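Local structure of bluetongue virus COAT protein VP7 (Bluetongue virus, 1BVP) at residues 64-67 with 68-72; 27-30 with 31-35; 124-127 with 128-132. The protein forms homotrimers that assemble on an inner scaffold of VP3 as part of the inner capsid of the virus. All coordinates share one frame; numbering follows the deposited sequence.

Contact 1: residues 64-67 with 68-72; sequences MCLD and MMLSA
Both faces of the Asp67 peptide carbonyl are used by one residue, Ser71, four positions further along the helix. Ser71 N donates to Asp67 O at 3.0 Å from one side of the carbonyl plane, and the hydroxyl, Ser71 OG, donates to Asp67 O at 3.1 Å from the opposite face. Each donor is tilted out of the plane by slightly less than 30°, so two bonds grip a single oxygen without competing for the same direction. The hydroxyl reaches back in this way because OG is turned beside the backbone N (chi1 -64°).

A serine folded onto the carbonyl of the preceding turn is a familiar feature of alpha helices, and here it adds to the i to i+4 backbone bonds inside helix 55-73. Two apolar pairs repeat the four-residue spacing on different sides of the helix, the later side chain of each starting back along the preceding carbonyl. On one side the leucines cross obliquely, Leu66 CD1 meeting Leu70 CD1 at 3.9 Å. On the other, the Met68 chain runs on extended until its methyl CE lies 4.2 Å from Met64 CG.

The helix is enclosed by its neighbours within the same subunit: Cys65 and Leu66 face Leu316 of helix 304-323, Met68 reaches Val11 of helix 2-15, and Leu70 touches Tyr84. The Asp67 carboxylate points away from the Ser71 bonds into a buried polar site, with a salt bridge to Arg46 and hydrogen bonds from Tyr40 OH, Tyr84 OH and His87 N, a dense set of donors that would probably hold it ionised.

Contact 2: residues 27-30 with 31-35; sequences ANVM and EILGI
Ile32 lies alongside Asn28, and its long branch can be traced atom by atom. CB sits 3.7 Å from Val29 O. CG1, set opposite the carbonyl carbon (chi1 -69°), comes to 3.4 Å from Asn28 O. The terminal CD1 remains alongside that same oxygen and ends 4.1 Å from Asn28 OD1. The two side chains leave the helix in a common direction, with the amide of Asn28 next to the methyl tip of Ile32.

These residues form the first turns of helix 27-44, where Glu31 N, Ile32 N, Leu33 N and Gly34 N each donate to the carbonyl four residues earlier. One step round the helix the pattern recurs: Val29 CG1 lies 4.0 Å from Leu33 CD1, again flank to flank.

The inward residues meet helix 2-15, Ile32 at Thr10 and Leu33 at Ala14, and Ile32 also touches Pro100. Near its start the helix borders the trimer interface: Val29 packs on Thr103 of the third subunit, whereas Asn28 ND2 makes a weak hydrogen bond to Glu26 OE2 of the second.

Contact 3: residues 124-127 with 128-132; sequences QPYG and FFLET
Gly127 and Leu130 close a type I beta turn in the loop that leads from strand 122-123 to strand 134-136. The closing bond runs from Leu130 N to Gly127 O at 3.0 Å. Its donor stands well above the carbonyl plane, 64° out of it, so the bond does not use a lone-pair direction of the carbonyl.

On one flank Leu130 CB rests 3.4 Å from Gly127 O, and its CD2 methyl reaches Tyr126 CB at 4.2 Å, approaching the tyrosine ring obliquely. The CB bond of Leu130 already points toward Tyr126, and the second torsion (chi2 88°) leaves CD2 as the nearest branch. The corner residues contribute two rings set across one another: Phe128 CD1 lies 3.6 Å above the plane of the Phe129 ring, over its centre, while Phe129 CE1 sits at the edge of the Phe128 ring. Phe128 also packs edge-to-face with Tyr250 of strand 241-252, fixing the turn to the sheet. Just beyond the turn, Thr132 OG1 donates to Phe129 O at 2.9 Å.

Across the trimer, Tyr126 OH bonds to Arg123 of the third subunit, and Arg189 of that subunit binds Leu130 O and Thr132 OG1. The type I beta turn is a standard way of reversing a loop between strands; here, in the beta-sandwich domain of VP7, its loop lies at the interface with another subunit.

From the N terminus the chain reaches contact 2 at the start of helix 27-44, then contact 1 within the following helix 55-73, and finally contact 3 in the loop after strand 122-123. The three lie in series; each is a local turn of continuous chain, so none closes a long loop and none nests in or crosses another. Contacts 1 and 2 share the helical part of the subunit, their centres about 18 Å apart, and both lean on helix 2-15. Contact 3 belongs to the beta part, on the opposite side of the chain's centre, about 50 Å from contact 2 between centres. Contacts 2 and 3 both meet neighbouring subunits, whereas contact 1 stays inside its own.

Contact 1: residues 64-67 with 68-72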
ATOM      1  N   MET A  64     -23.118  23.782   3.130  1.00 10.57           N
ATOM      2  CA  MET A  64     -23.966  22.792   3.791  1.00 10.19           C
ATOM      3  C   MET A  64     -23.111  21.564   4.076  1.00  9.36           C
ATOM      4  O   MET A  64     -23.206  20.952   5.129  1.00 11.68           O
ATOM      5  CB  MET A  64     -25.151  22.410   2.901  1.00  8.49           C
ATOM      6  CG  MET A  64     -25.985  21.319   3.519  1.00 10.40           C
ATOM      7  SD  MET A  64     -27.215  20.636   2.456  1.00 14.68           S
ATOM      8  CE  MET A  64     -26.252  19.810   1.139  1.00 10.36           C
ATOM      9  N   CYS A  65     -22.272  21.207   3.117  1.00 11.73           N
ATOM     10  CA  CYS A  65     -21.383  20.072   3.271  1.00 10.05           C
ATOM     11  C   CYS A  65     -20.341  20.342   4.358  1.00 14.98           C
ATOM     12  O   CYS A  65     -20.080  19.475   5.216  1.00 10.35           O
ATOM     13  CB  CYS A  65     -20.718  19.817   1.959  1.00 10.54           C
ATOM     14  SG  CYS A  65     -21.841  19.058   0.810  1.00  8.20           S
ATOM     15  N   LEU A  66     -19.779  21.553   4.347  1.00 13.59           N
ATOM     16  CA  LEU A  66     -18.817  21.950   5.363  1.00 11.26           C
ATOM     17  C   LEU A  66     -19.460  21.831   6.752  1.00 15.57           C
ATOM     18  O   LEU A  66     -18.882  21.246   7.672  1.00 17.67           O
ATOM     19  CB  LEU A  66     -18.351  23.371   5.106  1.00 13.10           C
ATOM     20  CG  LEU A  66     -17.265  23.967   6.015  1.00 15.33           C
ATOM     21  CD1 LEU A  66     -16.107  23.019   6.224  1.00 12.43           C
ATOM     22  CD2 LEU A  66     -16.768  25.249   5.367  1.00 11.51           C
ATOM     23  N   ASP A  67     -20.688  22.320   6.893  1.00 16.91           N
ATOM     24  CA  ASP A  67     -21.383  22.233   8.180  1.00 17.30           C
ATOM     25  C   ASP A  67     -21.543  20.805   8.634  1.00 17.88           C
ATOM     26  O   ASP A  67     -21.379  20.491   9.812  1.00 20.43           O
ATOM     27  CB  ASP A  67     -22.786  22.850   8.100  1.00 20.62           C
ATOM     28  CG  ASP A  67     -22.801  24.328   8.427  1.00 22.87           C
ATOM     29  OD1 ASP A  67     -21.841  24.829   9.050  1.00 26.13           O
ATOM     30  OD2 ASP A  67     -23.789  24.995   8.066  1.00 23.23           O
ATOM     31  N   MET A  68     -21.916  19.951   7.692  1.00 18.40           N
ATOM     32  CA  MET A  68     -22.146  18.549   7.975  1.00 15.62           C
ATOM     33  C   MET A  68     -20.876  17.817   8.334  1.00 17.59           C
ATOM     34  O   MET A  68     -20.885  16.984   9.240  1.00 22.75           O
ATOM     35  CB  MET A  68     -22.842  17.902   6.796  1.00 18.42           C
ATOM     36  CG  MET A  68     -24.270  18.381   6.642  1.00 17.82           C
ATOM     37  SD  MET A  68     -25.139  17.510   5.352  1.00 19.05           S
ATOM     38  CE  MET A  68     -26.782  17.904   5.861  1.00 17.21           C
ATOM     39  N   MET A  69     -19.785  18.131   7.635  1.00 15.96           N
ATOM     40  CA  MET A  69     -18.481  17.533   7.915  1.00  8.12           C
ATOM     41  C   MET A  69     -18.044  17.962   9.345  1.00 12.15           C
ATOM     42  O   MET A  69     -17.793  17.117  10.195  1.00 10.01           O
ATOM     43  CB  MET A  69     -17.484  18.005   6.859  1.00 12.74           C
ATOM     44  CG  MET A  69     -16.049  17.452   6.961  1.00 16.29           C
ATOM     45  SD  MET A  69     -14.966  18.478   7.991  1.00 17.67           S
ATOM     46  CE  MET A  69     -14.220  17.282   9.050  1.00  8.74           C
ATOM     47  N   LEU A  70     -18.093  19.258   9.657  1.00  8.21           N
ATOM     48  CA  LEU A  70     -17.688  19.708  10.983  1.00  8.25           C
ATOM     49  C   LEU A  70     -18.534  19.125  12.089  1.00 10.92           C
ATOM     50  O   LEU A  70     -18.005  18.712  13.121  1.00 15.28           O
ATOM     51  CB  LEU A  70     -17.656  21.238  11.079  1.00  9.75           C
ATOM     52  CG  LEU A  70     -16.726  21.882  10.036  1.00 13.95           C
ATOM     53  CD1 LEU A  70     -16.885  23.370   9.992  1.00  6.57           C
ATOM     54  CD2 LEU A  70     -15.266  21.475  10.285  1.00  9.47           C
ATOM     55  N   SER A  71     -19.839  19.032  11.881  1.00 14.22           N
ATOM     56  CA  SER A  71     -20.701  18.473  12.932  1.00 18.39           C
ATOM     57  C   SER A  71     -20.438  16.991  13.163  1.00 19.02           C
ATOM     58  O   SER A  71     -20.387  16.535  14.301  1.00 23.20           O
ATOM     59  CB  SER A  71     -22.190  18.724  12.642  1.00 18.77           C
ATOM     60  OG  SER A  71     -22.443  20.126  12.661  1.00 33.94           O
ATOM     61  N   ALA A  72     -20.225  16.236  12.090  1.00 18.55           N
ATOM     62  CA  ALA A  72     -19.963  14.808  12.252  1.00 17.35           C
ATOM     63  C   ALA A  72     -18.605  14.572  12.924  1.00 20.36           C
ATOM     64  O   ALA A  72     -18.450  13.596  13.650  1.00 19.51           O
ATOM     65  CB  ALA A  72     -20.006  14.097  10.897  1.00  8.53           C
TER

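Contact 2: residues 27-30 with 31-35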
ATOM      1  N   ALA A  27     -32.092   8.036  -9.145  1.00 47.19           N
ATOM      2  CA  ALA A  27     -33.200   8.316  -8.204  1.00 39.93           C
ATOM      3  C   ALA A  27     -32.802   8.376  -6.738  1.00 37.86           C
ATOM      4  O   ALA A  27     -33.283   9.197  -5.961  1.00 36.78           O
ATOM      5  CB  ALA A  27     -34.271   7.296  -8.383  1.00 40.62           C
ATOM      6  N   ASN A  28     -32.009   7.395  -6.366  1.00 39.96           N
ATOM      7  CA  ASN A  28     -31.455   7.241  -5.045  1.00 35.95           C
ATOM      8  C   ASN A  28     -30.889   8.613  -4.535  1.00 28.04           C
ATOM      9  O   ASN A  28     -31.208   9.086  -3.445  1.00 26.16           O
ATOM     10  CB  ASN A  28     -30.377   6.157  -5.216  1.00 50.97           C
ATOM     11  CG  ASN A  28     -29.670   5.818  -3.933  1.00 67.33           C
ATOM     12  OD1 ASN A  28     -28.446   5.995  -3.813  1.00 72.11           O
ATOM     13  ND2 ASN A  28     -30.424   5.309  -2.955  1.00 74.75           N
ATOM     14  N   VAL A  29     -30.117   9.291  -5.370  1.00 21.11           N
ATOM     15  CA  VAL A  29     -29.530  10.589  -5.038  1.00 16.84           C
ATOM     16  C   VAL A  29     -30.557  11.673  -4.743  1.00 24.71           C
ATOM     17  O   VAL A  29     -30.387  12.468  -3.817  1.00 29.90           O
ATOM     18  CB  VAL A  29     -28.639  11.096  -6.211  1.00 15.98           C
ATOM     19  CG1 VAL A  29     -28.089  12.469  -5.948  1.00  9.79           C
ATOM     20  CG2 VAL A  29     -27.543  10.115  -6.473  1.00 19.40           C
ATOM     21  N   MET A  30     -31.564  11.783  -5.597  1.00 31.80           N
ATOM     22  CA  MET A  30     -32.589  12.797  -5.402  1.00 35.59           C
ATOM     23  C   MET A  30     -33.412  12.553  -4.146  1.00 28.99           C
ATOM     24  O   MET A  30     -33.810  13.493  -3.470  1.00 30.58           O
ATOM     25  CB  MET A  30     -33.496  12.874  -6.613  1.00 47.21           C
ATOM     26  CG  MET A  30     -32.919  13.634  -7.776  1.00 60.80           C
ATOM     27  SD  MET A  30     -34.162  13.487  -9.095  1.00 82.27           S
ATOM     28  CE  MET A  30     -34.111  15.238  -9.912  1.00 79.22           C
ATOM     29  N   GLU A  31     -33.676  11.293  -3.837  1.00 24.39           N
ATOM     30  CA  GLU A  31     -34.435  10.964  -2.651  1.00 25.16           C
ATOM     31  C   GLU A  31     -33.713  11.454  -1.391  1.00 27.62           C
ATOM     32  O   GLU A  31     -34.321  12.054  -0.515  1.00 29.83           O
ATOM     33  CB  GLU A  31     -34.625   9.477  -2.607  1.00 29.95           C
ATOM     34  CG  GLU A  31     -35.258   8.985  -1.349  1.00 51.20           C
ATOM     35  CD  GLU A  31     -35.121   7.475  -1.222  1.00 70.99           C
ATOM     36  OE1 GLU A  31     -34.849   6.806  -2.262  1.00 79.52           O
ATOM     37  OE2 GLU A  31     -35.266   6.952  -0.086  1.00 77.58           O
ATOM     38  N   ILE A  32     -32.397  11.255  -1.352  1.00 26.78           N
ATOM     39  CA  ILE A  32     -31.537  11.653  -0.233  1.00 21.51           C
ATOM     40  C   ILE A  32     -31.348  13.179  -0.135  1.00 19.76           C
ATOM     41  O   ILE A  32     -31.504  13.768   0.950  1.00 19.31           O
ATOM     42  CB  ILE A  32     -30.135  10.985  -0.390  1.00 24.05           C
ATOM     43  CG1 ILE A  32     -30.232   9.475  -0.178  1.00 21.88           C
ATOM     44  CG2 ILE A  32     -29.106  11.598   0.556  1.00 18.04           C
ATOM     45  CD1 ILE A  32     -29.072   8.736  -0.831  1.00 19.65           C
ATOM     46  N   LEU A  33     -30.941  13.803  -1.246  1.00 10.68           N
ATOM     47  CA  LEU A  33     -30.731  15.241  -1.270  1.00 13.42           C
ATOM     48  C   LEU A  33     -31.992  15.974  -0.911  1.00 19.76           C
ATOM     49  O   LEU A  33     -31.953  16.982  -0.217  1.00 25.97           O
ATOM     50  CB  LEU A  33     -30.259  15.718  -2.633  1.00 16.65           C
ATOM     51  CG  LEU A  33     -28.818  15.330  -2.940  1.00 19.33           C
ATOM     52  CD1 LEU A  33     -28.335  16.064  -4.163  1.00 16.28           C
ATOM     53  CD2 LEU A  33     -27.949  15.656  -1.744  1.00 18.87           C
ATOM     54  N   GLY A  34     -33.114  15.462  -1.398  1.00 21.54           N
ATOM     55  CA  GLY A  34     -34.397  16.064  -1.118  1.00 15.88           C
ATOM     56  C   GLY A  34     -34.637  16.181   0.364  1.00 15.85           C
ATOM     57  O   GLY A  34     -34.834  17.284   0.878  1.00 20.19           O
ATOM     58  N   ILE A  35     -34.618  15.050   1.051  1.00 10.74           N
ATOM     59  CA  ILE A  35     -34.831  15.032   2.495  1.00 13.15           C
ATOM     60  C   ILE A  35     -33.804  15.833   3.284  1.00 19.60           C
ATOM     61  O   ILE A  35     -34.145  16.611   4.194  1.00 21.55           O
ATOM     62  CB  ILE A  35     -34.774  13.611   3.027  1.00 16.67           C
ATOM     63  CG1 ILE A  35     -35.537  12.714   2.066  1.00 23.35           C
ATOM     64  CG2 ILE A  35     -35.412  13.546   4.422  1.00 18.04           C
ATOM     65  CD1 ILE A  35     -35.632  11.287   2.484  1.00 30.90           C
TER

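Contact 3: residues 124-127 with 128-132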
ATOM      1  N   GLN A 124       5.069  -3.657  10.885  1.00 14.12           N
ATOM      2  CA  GLN A 124       5.491  -2.278  11.141  1.00 10.99           C
ATOM      3  C   GLN A 124       6.372  -1.811   9.968  1.00 12.05           C
ATOM      4  O   GLN A 124       7.026  -2.611   9.308  1.00 12.63           O
ATOM      5  CB  GLN A 124       6.181  -2.208  12.474  1.00 13.77           C
ATOM      6  CG  GLN A 124       5.286  -2.758  13.538  1.00 15.85           C
ATOM      7  CD  GLN A 124       4.068  -1.898  13.711  1.00 15.86           C
ATOM      8  OE1 GLN A 124       4.174  -0.673  13.824  1.00 18.90           O
ATOM      9  NE2 GLN A 124       2.902  -2.519  13.698  1.00 14.42           N
ATOM     10  N   PRO A 125       6.354  -0.505   9.675  1.00 15.86           N
ATOM     11  CA  PRO A 125       7.085   0.164   8.581  1.00 16.59           C
ATOM     12  C   PRO A 125       8.590   0.337   8.557  1.00 26.21           C
ATOM     13  O   PRO A 125       9.201   0.327   7.474  1.00 30.15           O
ATOM     14  CB  PRO A 125       6.403   1.535   8.508  1.00  6.87           C
ATOM     15  CG  PRO A 125       6.040   1.803   9.972  1.00  9.25           C
ATOM     16  CD  PRO A 125       5.583   0.457  10.502  1.00 12.95           C
ATOM     17  N   TYR A 126       9.179   0.598   9.723  1.00 28.84           N
ATOM     18  CA  TYR A 126      10.600   0.846   9.777  1.00 32.38           C
ATOM     19  C   TYR A 126      11.451  -0.274  10.329  1.00 30.24           C
ATOM     20  O   TYR A 126      10.931  -1.304  10.759  1.00 33.34           O
ATOM     21  CB  TYR A 126      10.837   2.110  10.548  1.00 36.24           C
ATOM     22  CG  TYR A 126       9.935   3.219  10.104  1.00 38.65           C
ATOM     23  CD1 TYR A 126       9.850   3.608   8.740  1.00 37.75           C
ATOM     24  CD2 TYR A 126       9.177   3.913  11.056  1.00 42.62           C
ATOM     25  CE1 TYR A 126       9.013   4.692   8.348  1.00 42.54           C
ATOM     26  CE2 TYR A 126       8.342   4.988  10.695  1.00 46.65           C
ATOM     27  CZ  TYR A 126       8.259   5.379   9.357  1.00 48.36           C
ATOM     28  OH  TYR A 126       7.431   6.463   9.113  1.00 49.02           O
ATOM     29  N   GLY A 127      12.769  -0.066  10.282  1.00 24.17           N
ATOM     30  CA  GLY A 127      13.706  -1.062  10.758  1.00 14.90           C
ATOM     31  C   GLY A 127      13.523  -1.318  12.239  1.00 16.66           C
ATOM     32  O   GLY A 127      13.269  -0.382  13.029  1.00 11.89           O
ATOM     33  N   PHE A 128      13.671  -2.582  12.623  1.00 17.16           N
ATOM     34  CA  PHE A 128      13.511  -2.953  14.015  1.00 11.55           C
ATOM     35  C   PHE A 128      14.407  -2.144  14.952  1.00 13.11           C
ATOM     36  O   PHE A 128      14.041  -1.868  16.089  1.00 15.37           O
ATOM     37  CB  PHE A 128      13.762  -4.442  14.184  1.00 12.41           C
ATOM     38  CG  PHE A 128      13.445  -4.934  15.559  1.00 20.74           C
ATOM     39  CD1 PHE A 128      14.400  -4.898  16.567  1.00 18.81           C
ATOM     40  CD2 PHE A 128      12.197  -5.429  15.857  1.00 20.86           C
ATOM     41  CE1 PHE A 128      14.111  -5.348  17.840  1.00 20.92           C
ATOM     42  CE2 PHE A 128      11.901  -5.885  17.139  1.00 23.53           C
ATOM     43  CZ  PHE A 128      12.864  -5.845  18.126  1.00 24.81           C
ATOM     44  N   PHE A 129      15.584  -1.759  14.467  1.00 18.69           N
ATOM     45  CA  PHE A 129      16.551  -0.990  15.264  1.00 17.07           C
ATOM     46  C   PHE A 129      16.700   0.441  14.838  1.00 19.02           C
ATOM     47  O   PHE A 129      17.748   1.032  15.029  1.00 25.43           O
ATOM     48  CB  PHE A 129      17.933  -1.627  15.211  1.00 13.43           C
ATOM     49  CG  PHE A 129      17.982  -3.001  15.774  1.00 10.75           C
ATOM     50  CD1 PHE A 129      17.999  -3.195  17.160  1.00  9.67           C
ATOM     51  CD2 PHE A 129      17.973  -4.111  14.923  1.00  7.06           C
ATOM     52  CE1 PHE A 129      17.998  -4.504  17.707  1.00  5.21           C
ATOM     53  CE2 PHE A 129      17.978  -5.400  15.441  1.00  6.07           C
ATOM     54  CZ  PHE A 129      17.985  -5.602  16.845  1.00  3.54           C
ATOM     55  N   LEU A 130      15.655   1.017  14.275  1.00 22.31           N
ATOM     56  CA  LEU A 130      15.725   2.392  13.853  1.00 19.62           C
ATOM     57  C   LEU A 130      16.084   3.341  14.995  1.00 22.86           C
ATOM     58  O   LEU A 130      16.813   4.309  14.804  1.00 24.20           O
ATOM     59  CB  LEU A 130      14.388   2.810  13.262  1.00 21.33           C
ATOM     60  CG  LEU A 130      14.371   4.248  12.729  1.00 23.49           C
ATOM     61  CD1 LEU A 130      14.839   4.271  11.276  1.00 20.89           C
ATOM     62  CD2 LEU A 130      12.971   4.832  12.861  1.00 21.10           C
ATOM     63  N   GLU A 131      15.615   3.061  16.200  1.00 27.40           N
ATOM     64  CA  GLU A 131      15.900   3.998  17.267  1.00 29.60           C
ATOM     65  C   GLU A 131      17.052   3.622  18.162  1.00 28.59           C
ATOM     66  O   GLU A 131      16.891   3.473  19.364  1.00 32.19           O
ATOM     67  CB  GLU A 131      14.643   4.279  18.070  1.00 36.46           C
ATOM     68  CG  GLU A 131      13.503   4.765  17.202  1.00 45.53           C
ATOM     69  CD  GLU A 131      12.306   5.247  17.994  1.00 50.83           C
ATOM     70  OE1 GLU A 131      12.014   4.657  19.065  1.00 47.38           O
ATOM     71  OE2 GLU A 131      11.670   6.226  17.526  1.00 56.02           O
ATOM     72  N   THR A 132      18.231   3.523  17.563  1.00 25.26           N
ATOM     73  CA  THR A 132      19.458   3.186  18.267  1.00 21.84           C
ATOM     74  C   THR A 132      20.409   4.385  18.177  1.00 24.11           C
ATOM     75  O   THR A 132      20.484   5.051  17.134  1.00 20.78           O
ATOM     76  CB  THR A 132      20.121   1.963  17.624  1.00 18.56           C
ATOM     77  OG1 THR A 132      20.161   2.130  16.193  1.00 25.85           O
ATOM     78  CG2 THR A 132      19.357   0.718  17.966  1.00  8.61           C
TER